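Local coordinates for protein citrate synthase (Metallosphaera sedula, PDB 6ABX) that probably catalyses the condensation of oxaloacetate with acetyl-CoA to give citrate and CoA in the tricarboxylic acid cycle, at residues N151-I156 and R167-S172; M155-R160 and Y315-D320; M174-H179 and D322-I327. All coordinates share one frame; numbering follows the deposited sequence.

How the interactions relate
Interactions 1 and 2 lie to one side of the chain's centre; interaction 3 lies near it, beside the citrate site. Interactions 1 and 2 both start from helix 148-157, and their centres lie about 8 Å apart. They touch where Phe152 CE1 meets Phe319 CE1 at 3.6 Å, and where Leu169 CD1 meets Met317 CE at 3.7 Å. Phe319 carries the packing onward to interaction 3, its CG lying 3.5 Å from Ile327 CD1, although the centres of interactions 2 and 3 are about 16 Å apart. Segment 174-179 of interaction 3 leaves the end of helix 163-174 and holds His179, which binds citrate. Interaction 2 lies away from the annotated sites.

Interaction 1 of 3, residues N151-I156 and R167-S172; sequences NFLYMI and RVLDVS
Immediately before Leu169, the side chain that meets Phe152 and Leu153 across this contact, Val168 O takes two hydrogen bonds from a single residue one turn on. Ser172 OG reaches it at 2.7 Å and the backbone Ser172 N reaches the same Val168 O at 2.9 Å. The hydroxyl stands above the carbonyl plane, 37° out of it, as the side chain folds back along its own helix.

Between segments 151-156 and 167-172 the contact is wholly apolar and turns on one methyl group. In Leu169, CG lies anti to the backbone N (chi1 178°), which sends the isobutyl group out from helix 163-174 toward helix 148-157. Its CD2 methyl comes tip to tip with Leu153, 3.7 Å from Leu153 CG. The same Leu169 CD2 lies 3.9 Å from Phe152 CB, where the two side chains run nearly perpendicular and the methyl approaches the phenyl ring obliquely.

Here two consecutive helices of the largely helical citrate synthase fold, joined by a short connection, pack against each other in the buried interior. Phe152 also pairs edge-to-face with Phe319 and touches Pro124 and Ser128 of helix 112-134, while Phe314 of helix 310-316 touches Leu169. A polar link between the same two helices accompanies the greasy one, for Asp170 OD1 is hydrogen-bonded to Ser149 OG. Of the CA atoms in the two segments, Leu153 CA and Leu169 CA come closest, at 8.3 Å.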
ATOM      1  N   ASN A 151      27.997  -6.735   5.216  1.00 11.38           N
ATOM      2  CA  ASN A 151      27.418  -6.199   6.419  1.00 11.81           C
ATOM      3  C   ASN A 151      26.150  -6.967   6.826  1.00 11.62           C
ATOM      4  O   ASN A 151      25.876  -7.138   8.036  1.00 13.45           O
ATOM      5  CB  ASN A 151      27.058  -4.719   6.281  1.00 11.44           C
ATOM      6  CG  ASN A 151      26.476  -4.167   7.553  1.00 11.63           C
ATOM      7  OD1 ASN A 151      27.200  -4.073   8.559  1.00 13.85           O
ATOM      8  ND2 ASN A 151      25.227  -3.750   7.513  1.00 11.54           N
ATOM      9  N   PHE A 152      25.322  -7.354   5.849  1.00  9.96           N
ATOM     10  CA  PHE A 152      24.075  -8.029   6.142  1.00 10.75           C
ATOM     11  C   PHE A 152      24.376  -9.361   6.873  1.00 10.43           C
ATOM     12  O   PHE A 152      23.781  -9.671   7.921  1.00 11.15           O
ATOM     13  CB  PHE A 152      23.296  -8.275   4.836  1.00 10.41           C
ATOM     14  CG  PHE A 152      21.808  -8.485   4.976  1.00 10.89           C
ATOM     15  CD1 PHE A 152      21.201  -8.747   6.193  1.00 10.48           C
ATOM     16  CD2 PHE A 152      20.999  -8.411   3.859  1.00 11.64           C
ATOM     17  CE1 PHE A 152      19.834  -8.916   6.295  1.00 10.49           C
ATOM     18  CE2 PHE A 152      19.633  -8.620   3.965  1.00 12.45           C
ATOM     19  CZ  PHE A 152      19.046  -8.809   5.182  1.00 11.11           C
ATOM     20  N   LEU A 153      25.356 -10.090   6.379  1.00 10.52           N
ATOM     21  CA  LEU A 153      25.745 -11.359   7.019  1.00 12.51           C
ATOM     22  C   LEU A 153      26.404 -11.117   8.376  1.00 12.90           C
ATOM     23  O   LEU A 153      26.162 -11.836   9.327  1.00 11.07           O
ATOM     24  CB  LEU A 153      26.660 -12.162   6.104  1.00 12.63           C
ATOM     25  CG  LEU A 153      25.990 -12.719   4.845  1.00 13.27           C
ATOM     26  CD1 LEU A 153      27.014 -13.395   3.962  1.00 13.92           C
ATOM     27  CD2 LEU A 153      24.865 -13.657   5.198  1.00 14.53           C
ATOM     28  N   TYR A 154      27.179 -10.048   8.485  1.00 11.39           N
ATOM     29  CA  TYR A 154      27.818  -9.648   9.754  1.00 12.78           C
ATOM     30  C   TYR A 154      26.754  -9.369  10.826  1.00 12.23           C
ATOM     31  O   TYR A 154      26.846  -9.825  11.951  1.00 12.39           O
ATOM     32  CB  TYR A 154      28.705  -8.423   9.529  1.00 13.19           C
ATOM     33  CG  TYR A 154      29.121  -7.721  10.787  1.00 13.56           C
ATOM     34  CD1 TYR A 154      30.016  -8.324  11.656  1.00 16.34           C
ATOM     35  CD2 TYR A 154      28.564  -6.520  11.161  1.00 15.53           C
ATOM     36  CE1 TYR A 154      30.344  -7.713  12.860  1.00 16.92           C
ATOM     37  CE2 TYR A 154      28.909  -5.880  12.344  1.00 15.68           C
ATOM     38  CZ  TYR A 154      29.828  -6.477  13.185  1.00 18.76           C
ATOM     39  OH  TYR A 154      30.164  -5.880  14.380  1.00 20.26           O
ATOM     40  N   MET A 155      25.671  -8.701  10.457  1.00 10.81           N
ATOM     41  CA  MET A 155      24.651  -8.337  11.409  1.00 10.78           C
ATOM     42  C   MET A 155      23.859  -9.569  11.876  1.00 11.43           C
ATOM     43  O   MET A 155      23.230  -9.512  12.917  1.00 12.63           O
ATOM     44  CB  MET A 155      23.707  -7.284  10.846  1.00 11.37           C
ATOM     45  CG  MET A 155      24.375  -5.898  10.670  1.00 11.61           C
ATOM     46  SD  MET A 155      23.194  -4.616  10.240  1.00 12.45           S
ATOM     47  CE  MET A 155      22.520  -5.348   8.738  1.00 12.04           C
ATOM     48  N   ILE A 156      23.751 -10.613  11.044  1.00 10.99           N
ATOM     49  CA  ILE A 156      23.094 -11.875  11.456  1.00 14.73           C
ATOM     50  C   ILE A 156      24.010 -12.726  12.330  1.00 15.58           C
ATOM     51  O   ILE A 156      23.547 -13.378  13.298  1.00 14.39           O
ATOM     52  CB  ILE A 156      22.680 -12.655  10.177  1.00 17.81           C
ATOM     53  CG1 ILE A 156      21.701 -11.868   9.318  1.00 22.32           C
ATOM     54  CG2 ILE A 156      22.117 -14.015  10.530  1.00 22.63           C
ATOM     55  CD1 ILE A 156      20.358 -11.840   9.949  1.00 20.29           C
ATOM     56  N   ARG A 167      29.534 -13.270  -1.618  1.00 14.74           N
ATOM     57  CA  ARG A 167      29.245 -13.231  -3.017  1.00 15.88           C
ATOM     58  C   ARG A 167      27.891 -13.869  -3.334  1.00 14.65           C
ATOM     59  O   ARG A 167      27.108 -13.343  -4.147  1.00 12.56           O
ATOM     60  CB  ARG A 167      30.322 -13.994  -3.793  1.00 16.21           C
ATOM     61  CG  ARG A 167      30.132 -13.935  -5.292  1.00 18.69           C
ATOM     62  CD  ARG A 167      30.515 -12.563  -5.773  1.00 23.59           C
ATOM     63  NE  ARG A 167      30.485 -12.463  -7.219  1.00 27.99           N
ATOM     64  CZ  ARG A 167      31.510 -12.762  -8.019  1.00 33.91           C
ATOM     65  NH1 ARG A 167      32.604 -13.340  -7.536  1.00 32.47           N
ATOM     66  NH2 ARG A 167      31.439 -12.441  -9.303  1.00 31.86           N
ATOM     67  N   VAL A 168      27.602 -15.017  -2.719  1.00 14.24           N
ATOM     68  CA  VAL A 168      26.316 -15.716  -2.941  1.00 14.91           C
ATOM     69  C   VAL A 168      25.148 -14.837  -2.492  1.00 13.19           C
ATOM     70  O   VAL A 168      24.168 -14.697  -3.227  1.00 12.71           O
ATOM     71  CB  VAL A 168      26.276 -17.115  -2.285  1.00 15.28           C
ATOM     72  CG1 VAL A 168      24.923 -17.744  -2.542  1.00 16.31           C
ATOM     73  CG2 VAL A 168      27.394 -18.006  -2.840  1.00 17.69           C
ATOM     74  N   LEU A 169      25.276 -14.183  -1.343  1.00 14.32           N
ATOM     75  CA  LEU A 169      24.192 -13.284  -0.881  1.00 13.67           C
ATOM     76  C   LEU A 169      24.036 -12.116  -1.865  1.00 12.93           C
ATOM     77  O   LEU A 169      22.895 -11.721  -2.246  1.00 11.81           O
ATOM     78  CB  LEU A 169      24.450 -12.729   0.516  1.00 14.56           C
ATOM     79  CG  LEU A 169      23.365 -11.770   0.990  1.00 14.90           C
ATOM     80  CD1 LEU A 169      22.003 -12.394   0.957  1.00 17.61           C
ATOM     81  CD2 LEU A 169      23.667 -11.266   2.396  1.00 17.90           C
ATOM     82  N   ASP A 170      25.169 -11.544  -2.311  1.00 13.19           N
ATOM     83  CA  ASP A 170      25.163 -10.410  -3.189  1.00 12.79           C
ATOM     84  C   ASP A 170      24.404 -10.747  -4.493  1.00 12.10           C
ATOM     85  O   ASP A 170      23.532 -10.026  -4.955  1.00 11.85           O
ATOM     86  CB  ASP A 170      26.603 -10.004  -3.458  1.00 14.15           C
ATOM     87  CG  ASP A 170      26.703  -8.558  -3.828  1.00 17.04           C
ATOM     88  OD1 ASP A 170      26.400  -7.686  -2.934  1.00 15.68           O
ATOM     89  OD2 ASP A 170      27.009  -8.343  -4.986  1.00 23.45           O
ATOM     90  N   VAL A 171      24.738 -11.861  -5.119  1.00 10.62           N
ATOM     91  CA  VAL A 171      24.032 -12.291  -6.310  1.00 12.14           C
ATOM     92  C   VAL A 171      22.550 -12.568  -6.023  1.00 11.42           C
ATOM     93  O   VAL A 171      21.664 -12.078  -6.802  1.00 10.67           O
ATOM     94  CB  VAL A 171      24.708 -13.519  -6.933  1.00 13.43           C
ATOM     95  CG1 VAL A 171      23.870 -14.110  -8.076  1.00 15.46           C
ATOM     96  CG2 VAL A 171      26.104 -13.190  -7.411  1.00 14.63           C
ATOM     97  N   SER A 172      22.232 -13.316  -4.944  1.00 11.82           N
ATOM     98  CA  SER A 172      20.880 -13.578  -4.632  1.00 12.80           C
ATOM     99  C   SER A 172      20.035 -12.304  -4.451  1.00 12.07           C
ATOM    100  O   SER A 172      18.895 -12.254  -4.964  1.00 10.58           O
ATOM    101  CB  SER A 172      20.780 -14.473  -3.416  1.00 15.40           C
ATOM    102  OG  SER A 172      21.630 -15.577  -3.581  1.00 20.47           O
TER

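Interaction 2 of 3, residues M155-R160 and Y315-D320; sequences MIRGER and YAMGFD
A bend at chi2 (118°) curls the Arg157 chain toward Met317, while in its neighbour Ile156 the CG1 branch stands anti to the carbonyl carbon and carries CD1 to Phe319. The target is a Schellman motif closing helix 310-316. Gly318 has the positive phi of that motif, and its N bonds back to Tyr315 O at 3.0 Å. A side chain at Gly318 would be jammed against Met317 O, the carbonyl that Arg157 grips. Met317 O sits at the edge of the guanidinium, in its plane. Arg157 NH2 donates to Met317 O at 3.1 Å (N-H...O 148°), and the bond from Arg157 NE, equally long, is weak because it is bent to 129°. The stronger partner of Arg157 is Asp165, whose OD2 forms a salt bridge with NH2. Replacing Arg157 with an alanine would probably leave Met317 O without either of these donors and Asp165 without its positive mate. Beside this polar grip, Ile156 lies across Phe319, meeting the ring obliquely. Ile156 CD1 packs closely at 3.4 Å from Phe319 CE1, and Ile156 CG1 lies 3.5 Å from that same CE1.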
ATOM      1  N   MET A 155      25.671  -8.701  10.457  1.00 10.81           N
ATOM      2  CA  MET A 155      24.651  -8.337  11.409  1.00 10.78           C
ATOM      3  C   MET A 155      23.859  -9.569  11.876  1.00 11.43           C
ATOM      4  O   MET A 155      23.230  -9.512  12.917  1.00 12.63           O
ATOM      5  CB  MET A 155      23.707  -7.284  10.846  1.00 11.37           C
ATOM      6  CG  MET A 155      24.375  -5.898  10.670  1.00 11.61           C
ATOM      7  SD  MET A 155      23.194  -4.616  10.240  1.00 12.45           S
ATOM      8  CE  MET A 155      22.520  -5.348   8.738  1.00 12.04           C
ATOM      9  N   ILE A 156      23.751 -10.613  11.044  1.00 10.99           N
ATOM     10  CA  ILE A 156      23.094 -11.875  11.456  1.00 14.73           C
ATOM     11  C   ILE A 156      24.010 -12.726  12.330  1.00 15.58           C
ATOM     12  O   ILE A 156      23.547 -13.378  13.298  1.00 14.39           O
ATOM     13  CB  ILE A 156      22.680 -12.655  10.177  1.00 17.81           C
ATOM     14  CG1 ILE A 156      21.701 -11.868   9.318  1.00 22.32           C
ATOM     15  CG2 ILE A 156      22.117 -14.015  10.530  1.00 22.63           C
ATOM     16  CD1 ILE A 156      20.358 -11.840   9.949  1.00 20.29           C
ATOM     17  N   ARG A 157      25.269 -12.877  11.891  1.00 15.62           N
ATOM     18  CA  ARG A 157      26.185 -13.843  12.502  1.00 17.66           C
ATOM     19  C   ARG A 157      26.946 -13.223  13.663  1.00 20.11           C
ATOM     20  O   ARG A 157      27.371 -13.943  14.579  1.00 20.01           O
ATOM     21  CB  ARG A 157      27.149 -14.380  11.437  1.00 20.16           C
ATOM     22  CG  ARG A 157      26.500 -15.429  10.534  1.00 22.59           C
ATOM     23  CD  ARG A 157      26.451 -15.037   9.099  1.00 28.39           C
ATOM     24  NE  ARG A 157      26.301 -16.173   8.192  1.00 27.66           N
ATOM     25  CZ  ARG A 157      27.149 -16.439   7.246  1.00 27.91           C
ATOM     26  NH1 ARG A 157      28.386 -15.970   7.320  1.00 27.34           N
ATOM     27  NH2 ARG A 157      26.729 -17.121   6.206  1.00 24.20           N
ATOM     28  N   GLY A 158      27.192 -11.919  13.605  1.00 17.64           N
ATOM     29  CA  GLY A 158      28.011 -11.223  14.612  1.00 19.36           C
ATOM     30  C   GLY A 158      29.492 -11.400  14.375  1.00 20.05           C
ATOM     31  O   GLY A 158      30.300 -11.030  15.218  1.00 22.37           O
ATOM     32  N   GLU A 159      29.862 -11.955  13.225  1.00 21.67           N
ATOM     33  CA  GLU A 159      31.241 -11.987  12.768  1.00 23.80           C
ATOM     34  C   GLU A 159      31.253 -11.853  11.249  1.00 21.80           C
ATOM     35  O   GLU A 159      30.258 -12.157  10.578  1.00 19.64           O
ATOM     36  CB  GLU A 159      31.979 -13.233  13.262  1.00 30.11           C
ATOM     37  CG  GLU A 159      31.447 -14.551  12.787  1.00 34.12           C
ATOM     38  CD  GLU A 159      32.345 -15.724  13.198  1.00 45.22           C
ATOM     39  OE1 GLU A 159      31.805 -16.804  13.513  1.00 50.55           O
ATOM     40  OE2 GLU A 159      33.596 -15.561  13.206  1.00 54.35           O
ATOM     41  N   ARG A 160      32.377 -11.386  10.712  1.00 22.02           N
ATOM     42  CA  ARG A 160      32.458 -11.131   9.288  1.00 22.48           C
ATOM     43  C   ARG A 160      32.405 -12.452   8.541  1.00 21.27           C
ATOM     44  O   ARG A 160      32.935 -13.470   8.996  1.00 20.85           O
ATOM     45  CB  ARG A 160      33.686 -10.286   8.938  1.00 27.21           C
ATOM     46  CG  ARG A 160      33.537  -8.854   9.420  1.00 28.98           C
ATOM     47  CD  ARG A 160      34.760  -8.001   9.218  1.00 32.62           C
ATOM     48  NE  ARG A 160      34.675  -6.692   9.867  1.00 37.75           N
ATOM     49  CZ  ARG A 160      35.619  -5.754   9.741  1.00 42.06           C
ATOM     50  NH1 ARG A 160      36.746  -6.058   9.115  1.00 43.10           N
ATOM     51  NH2 ARG A 160      35.432  -4.525  10.201  1.00 39.47           N
ATOM     52  N   TYR A 315      18.315 -19.692   3.589  1.00 15.39           N
ATOM     53  CA  TYR A 315      18.419 -20.572   4.743  1.00 16.67           C
ATOM     54  C   TYR A 315      19.874 -21.007   4.962  1.00 17.06           C
ATOM     55  O   TYR A 315      20.342 -21.045   6.123  1.00 18.65           O
ATOM     56  CB  TYR A 315      17.469 -21.767   4.576  1.00 17.10           C
ATOM     57  CG  TYR A 315      17.533 -22.781   5.691  1.00 17.00           C
ATOM     58  CD1 TYR A 315      17.054 -22.462   6.949  1.00 18.68           C
ATOM     59  CD2 TYR A 315      18.012 -24.057   5.492  1.00 18.34           C
ATOM     60  CE1 TYR A 315      17.096 -23.370   7.994  1.00 19.45           C
ATOM     61  CE2 TYR A 315      18.076 -24.985   6.534  1.00 18.84           C
ATOM     62  CZ  TYR A 315      17.613 -24.637   7.784  1.00 20.33           C
ATOM     63  OH  TYR A 315      17.610 -25.516   8.834  1.00 22.73           O
ATOM     64  N   ALA A 316      20.576 -21.340   3.886  1.00 18.00           N
ATOM     65  CA  ALA A 316      21.957 -21.805   3.907  1.00 20.55           C
ATOM     66  C   ALA A 316      22.862 -20.721   4.509  1.00 24.20           C
ATOM     67  O   ALA A 316      23.858 -21.008   5.140  1.00 26.47           O
ATOM     68  CB  ALA A 316      22.411 -22.206   2.529  1.00 23.19           C
ATOM     69  N   MET A 317      22.482 -19.464   4.339  1.00 19.56           N
ATOM     70  CA  MET A 317      23.298 -18.412   4.848  1.00 23.18           C
ATOM     71  C   MET A 317      22.946 -17.963   6.263  1.00 22.14           C
ATOM     72  O   MET A 317      23.686 -17.139   6.807  1.00 22.92           O
ATOM     73  CB  MET A 317      23.242 -17.287   3.836  1.00 25.39           C
ATOM     74  CG  MET A 317      24.129 -17.755   2.715  1.00 32.90           C
ATOM     75  SD  MET A 317      24.479 -16.513   1.561  1.00 35.15           S
ATOM     76  CE  MET A 317      22.801 -15.952   1.297  1.00 34.77           C
ATOM     77  N   GLY A 318      21.925 -18.569   6.878  1.00 18.73           N
ATOM     78  CA  GLY A 318      21.624 -18.391   8.270  1.00 18.76           C
ATOM     79  C   GLY A 318      20.378 -17.624   8.577  1.00 16.65           C
ATOM     80  O   GLY A 318      20.158 -17.248   9.750  1.00 19.19           O
ATOM     81  N   PHE A 319      19.507 -17.345   7.572  1.00 15.71           N
ATOM     82  CA  PHE A 319      18.234 -16.723   7.856  1.00 16.36           C
ATOM     83  C   PHE A 319      17.130 -17.750   8.126  1.00 16.63           C
ATOM     84  O   PHE A 319      17.061 -18.717   7.378  1.00 18.21           O
ATOM     85  CB  PHE A 319      17.832 -15.883   6.639  1.00 17.17           C
ATOM     86  CG  PHE A 319      18.759 -14.729   6.343  1.00 17.34           C
ATOM     87  CD1 PHE A 319      18.582 -13.537   7.016  1.00 19.27           C
ATOM     88  CD2 PHE A 319      19.771 -14.828   5.412  1.00 17.79           C
ATOM     89  CE1 PHE A 319      19.403 -12.462   6.743  1.00 17.43           C
ATOM     90  CE2 PHE A 319      20.581 -13.740   5.116  1.00 19.43           C
ATOM     91  CZ  PHE A 319      20.390 -12.570   5.797  1.00 17.73           C
ATOM     92  N   ASP A 320      16.242 -17.512   9.108  1.00 16.14           N
ATOM     93  CA  ASP A 320      15.036 -18.292   9.346  1.00 18.52           C
ATOM     94  C   ASP A 320      14.191 -18.195   8.086  1.00 17.08           C
ATOM     95  O   ASP A 320      14.053 -17.121   7.488  1.00 14.76           O
ATOM     96  CB  ASP A 320      14.145 -17.837  10.530  1.00 20.55           C
ATOM     97  CG  ASP A 320      14.702 -18.090  11.914  1.00 24.45           C
ATOM     98  OD1 ASP A 320      15.600 -18.954  12.019  1.00 25.84           O
ATOM     99  OD2 ASP A 320      14.258 -17.376  12.876  1.00 27.97           O
TER

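Interaction 3 of 3, residues M174-H179 and D322-I327; sequences MLHMDH and DLFPTI
His176 and Phe324 reach for each other from facing sides and meet in an offset edge-to-face pair, the phenyl ring giving its edge to the imidazole. Their centroids are 5.8 Å apart with the planes at 75°. The close touch is a single one: Phe324 CZ lies 3.8 Å from His176 NE2, and that nitrogen sits in the plane of the phenyl ring, at its edge. In Phe324, CG is anti to the backbone N (chi1 174°), which swings the ring out from helix 324-343 until its far corner meets the histidine.

Both partners are buried, and the histidine is held from other quarters as well. His176 occupies the third position of a type I turn closed by Met177 N to Met174 O at 3.2 Å, and His176 ND1 is hydrogen-bonded to Ser172 O. Phe328, one turn along from Phe324, forms a second edge-to-face pair with the imidazole. Nearby, Leu323 O receives Thr326 OG1 at 2.7 Å, in the carbonyl plane and on a lone pair, and Ile327 N at 3.1 Å. The outer side of 322-327 is looser: Pro325 is partly exposed, and exposed Asp322 forms a salt bridge with Arg134.

This contact borders the active site of citrate synthase. The Phe324 side chain is about 5 Å from that of Asp307, a predicted catalytic residue, and the His176 side chain is about 6 Å from the bound citrate, which His179 ND1 contacts directly. His176 O accepts a bond from NE of Arg332, which binds oxaloacetate, probably a second-shell link. Because Ser172 O can only accept, ND1 must supply the hydrogen of its bond, which helps to fix the rotation of the imidazole; if the ring is neutral, NE2 would then carry the bare lone pair where it meets the C-H edge of Phe324 at CZ.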
ATOM      1  N   MET A 174      20.829  -9.287  -5.930  1.00 11.15           N
ATOM      2  CA  MET A 174      20.728  -8.587  -7.245  1.00 11.14           C
ATOM      3  C   MET A 174      19.583  -9.212  -8.062  1.00 10.87           C
ATOM      4  O   MET A 174      18.798  -8.532  -8.756  1.00 12.11           O
ATOM      5  CB  MET A 174      22.041  -8.687  -8.082  1.00 12.42           C
ATOM      6  CG  MET A 174      23.165  -7.853  -7.539  1.00 15.98           C
ATOM      7  SD  MET A 174      24.703  -7.882  -8.579  1.00 21.39           S
ATOM      8  CE  MET A 174      25.379  -9.442  -8.083  1.00 20.33           C
ATOM      9  N   LEU A 175      19.414 -10.534  -7.955  1.00 11.11           N
ATOM     10  CA  LEU A 175      18.420 -11.283  -8.688  1.00 11.35           C
ATOM     11  C   LEU A 175      16.983 -10.895  -8.324  1.00 10.77           C
ATOM     12  O   LEU A 175      16.109 -11.174  -9.151  1.00 12.68           O
ATOM     13  CB  LEU A 175      18.570 -12.784  -8.465  1.00 11.83           C
ATOM     14  CG  LEU A 175      19.834 -13.404  -9.063  1.00 12.37           C
ATOM     15  CD1 LEU A 175      19.932 -14.891  -8.752  1.00 12.46           C
ATOM     16  CD2 LEU A 175      19.877 -13.200 -10.548  1.00 13.28           C
ATOM     17  N   HIS A 176      16.768 -10.292  -7.154  1.00 10.02           N
ATOM     18  CA  HIS A 176      15.458  -9.884  -6.651  1.00 11.00           C
ATOM     19  C   HIS A 176      15.157  -8.382  -6.797  1.00 10.49           C
ATOM     20  O   HIS A 176      14.093  -7.949  -6.366  1.00 10.58           O
ATOM     21  CB  HIS A 176      15.304 -10.316  -5.196  1.00 11.77           C
ATOM     22  CG  HIS A 176      15.113 -11.787  -5.030  1.00 13.21           C
ATOM     23  ND1 HIS A 176      16.173 -12.661  -4.957  1.00 13.75           N
ATOM     24  CD2 HIS A 176      13.993 -12.527  -4.901  1.00 15.68           C
ATOM     25  CE1 HIS A 176      15.691 -13.904  -4.813  1.00 15.31           C
ATOM     26  NE2 HIS A 176      14.353 -13.854  -4.834  1.00 16.63           N
ATOM     27  N   MET A 177      16.057  -7.567  -7.397  1.00 10.26           N
ATOM     28  CA  MET A 177      15.922  -6.134  -7.293  1.00  9.87           C
ATOM     29  C   MET A 177      14.744  -5.629  -8.128  1.00 10.02           C
ATOM     30  O   MET A 177      14.091  -4.693  -7.667  1.00 10.67           O
ATOM     31  CB  MET A 177      17.187  -5.438  -7.749  1.00  9.85           C
ATOM     32  CG  MET A 177      18.252  -5.511  -6.672  1.00  9.46           C
ATOM     33  SD  MET A 177      19.785  -4.732  -7.272  1.00 11.86           S
ATOM     34  CE  MET A 177      20.798  -4.843  -5.804  1.00 11.78           C
ATOM     35  N   ASP A 178      14.450  -6.265  -9.270  1.00  9.68           N
ATOM     36  CA  ASP A 178      13.299  -5.806 -10.022  1.00 10.64           C
ATOM     37  C   ASP A 178      12.749  -6.921 -10.907  1.00 11.75           C
ATOM     38  O   ASP A 178      13.504  -7.746 -11.379  1.00 12.40           O
ATOM     39  CB  ASP A 178      13.583  -4.614 -10.943  1.00 11.17           C
ATOM     40  CG  ASP A 178      12.290  -3.914 -11.360  1.00 13.06           C
ATOM     41  OD1 ASP A 178      11.565  -3.448 -10.448  1.00 14.89           O
ATOM     42  OD2 ASP A 178      11.949  -3.942 -12.574  1.00 13.97           O
ATOM     43  N   HIS A 179      11.433  -6.832 -11.191  1.00 11.77           N
ATOM     44  CA  HIS A 179      10.868  -7.790 -12.150  1.00 11.71           C
ATOM     45  C   HIS A 179       9.709  -7.134 -12.912  1.00 14.57           C
ATOM     46  O   HIS A 179       8.678  -7.748 -13.051  1.00 15.73           O
ATOM     47  CB  HIS A 179      10.518  -9.095 -11.482  1.00 11.87           C
ATOM     48  CG  HIS A 179      10.641 -10.272 -12.380  1.00 12.75           C
ATOM     49  ND1 HIS A 179       9.567 -11.092 -12.681  1.00 15.90           N
ATOM     50  CD2 HIS A 179      11.687 -10.699 -13.140  1.00 14.61           C
ATOM     51  CE1 HIS A 179       9.964 -12.036 -13.533  1.00 15.64           C
ATOM     52  NE2 HIS A 179      11.288 -11.841 -13.816  1.00 16.36           N
ATOM     53  N   ASP A 322      11.015 -17.908   7.670  1.00 20.25           N
ATOM     54  CA  ASP A 322       9.903 -17.039   7.528  1.00 22.70           C
ATOM     55  C   ASP A 322      10.376 -15.574   7.394  1.00 20.09           C
ATOM     56  O   ASP A 322       9.539 -14.707   7.208  1.00 19.41           O
ATOM     57  CB  ASP A 322       8.892 -17.214   8.638  1.00 27.49           C
ATOM     58  CG  ASP A 322       9.409 -16.656   9.928  1.00 27.73           C
ATOM     59  OD1 ASP A 322      10.630 -16.509  10.014  1.00 32.67           O
ATOM     60  OD2 ASP A 322       8.574 -16.403  10.838  1.00 33.52           O
ATOM     61  N   LEU A 323      11.685 -15.313   7.488  1.00 16.24           N
ATOM     62  CA  LEU A 323      12.199 -13.962   7.131  1.00 15.40           C
ATOM     63  C   LEU A 323      12.354 -13.819   5.621  1.00 14.87           C
ATOM     64  O   LEU A 323      12.644 -12.667   5.135  1.00 13.23           O
ATOM     65  CB  LEU A 323      13.524 -13.732   7.849  1.00 17.30           C
ATOM     66  CG  LEU A 323      13.387 -13.582   9.356  1.00 20.63           C
ATOM     67  CD1 LEU A 323      14.707 -13.186   9.974  1.00 23.48           C
ATOM     68  CD2 LEU A 323      12.338 -12.534   9.700  1.00 23.03           C
ATOM     69  N   PHE A 324      12.228 -14.901   4.833  1.00 14.19           N
ATOM     70  CA  PHE A 324      12.579 -14.788   3.403  1.00 15.02           C
ATOM     71  C   PHE A 324      11.786 -13.680   2.688  1.00 13.04           C
ATOM     72  O   PHE A 324      12.380 -12.938   1.897  1.00 11.86           O
ATOM     73  CB  PHE A 324      12.415 -16.093   2.611  1.00 18.03           C
ATOM     74  CG  PHE A 324      12.660 -15.840   1.132  1.00 28.85           C
ATOM     75  CD1 PHE A 324      13.858 -15.268   0.707  1.00 34.79           C
ATOM     76  CD2 PHE A 324      11.651 -15.986   0.191  1.00 36.24           C
ATOM     77  CE1 PHE A 324      14.063 -14.941  -0.628  1.00 37.79           C
ATOM     78  CE2 PHE A 324      11.871 -15.677  -1.141  1.00 36.64           C
ATOM     79  CZ  PHE A 324      13.069 -15.144  -1.552  1.00 37.10           C
ATOM     80  N   PRO A 325      10.467 -13.478   2.919  1.00 12.41           N
ATOM     81  CA  PRO A 325       9.747 -12.401   2.243  1.00 11.54           C
ATOM     82  C   PRO A 325      10.323 -11.012   2.565  1.00 10.60           C
ATOM     83  O   PRO A 325      10.330 -10.096   1.693  1.00 10.64           O
ATOM     84  CB  PRO A 325       8.306 -12.480   2.759  1.00 13.15           C
ATOM     85  CG  PRO A 325       8.180 -13.926   3.280  1.00 15.15           C
ATOM     86  CD  PRO A 325       9.561 -14.420   3.634  1.00 13.83           C
ATOM     87  N   THR A 326      10.873 -10.872   3.772  1.00  9.51           N
ATOM     88  CA  THR A 326      11.474  -9.558   4.136  1.00  9.17           C
ATOM     89  C   THR A 326      12.740  -9.342   3.297  1.00  9.52           C
ATOM     90  O   THR A 326      13.083  -8.155   2.950  1.00  9.37           O
ATOM     91  CB  THR A 326      11.689  -9.325   5.630  1.00 10.37           C
ATOM     92  OG1 THR A 326      12.715 -10.175   6.147  1.00 10.28           O
ATOM     93  CG2 THR A 326      10.418  -9.499   6.440  1.00 11.19           C
ATOM     94  N   ILE A 327      13.524 -10.409   3.136  1.00 10.57           N
ATOM     95  CA  ILE A 327      14.769 -10.328   2.386  1.00 11.47           C
ATOM     96  C   ILE A 327      14.457  -9.968   0.922  1.00 11.56           C
ATOM     97  O   ILE A 327      15.156  -9.115   0.284  1.00 11.41           O
ATOM     98  CB  ILE A 327      15.560 -11.637   2.544  1.00 12.58           C
ATOM     99  CG1 ILE A 327      15.922 -11.874   4.004  1.00 13.85           C
ATOM    100  CG2 ILE A 327      16.815 -11.606   1.697  1.00 13.38           C
ATOM    101  CD1 ILE A 327      16.364 -13.290   4.250  1.00 14.57           C
TER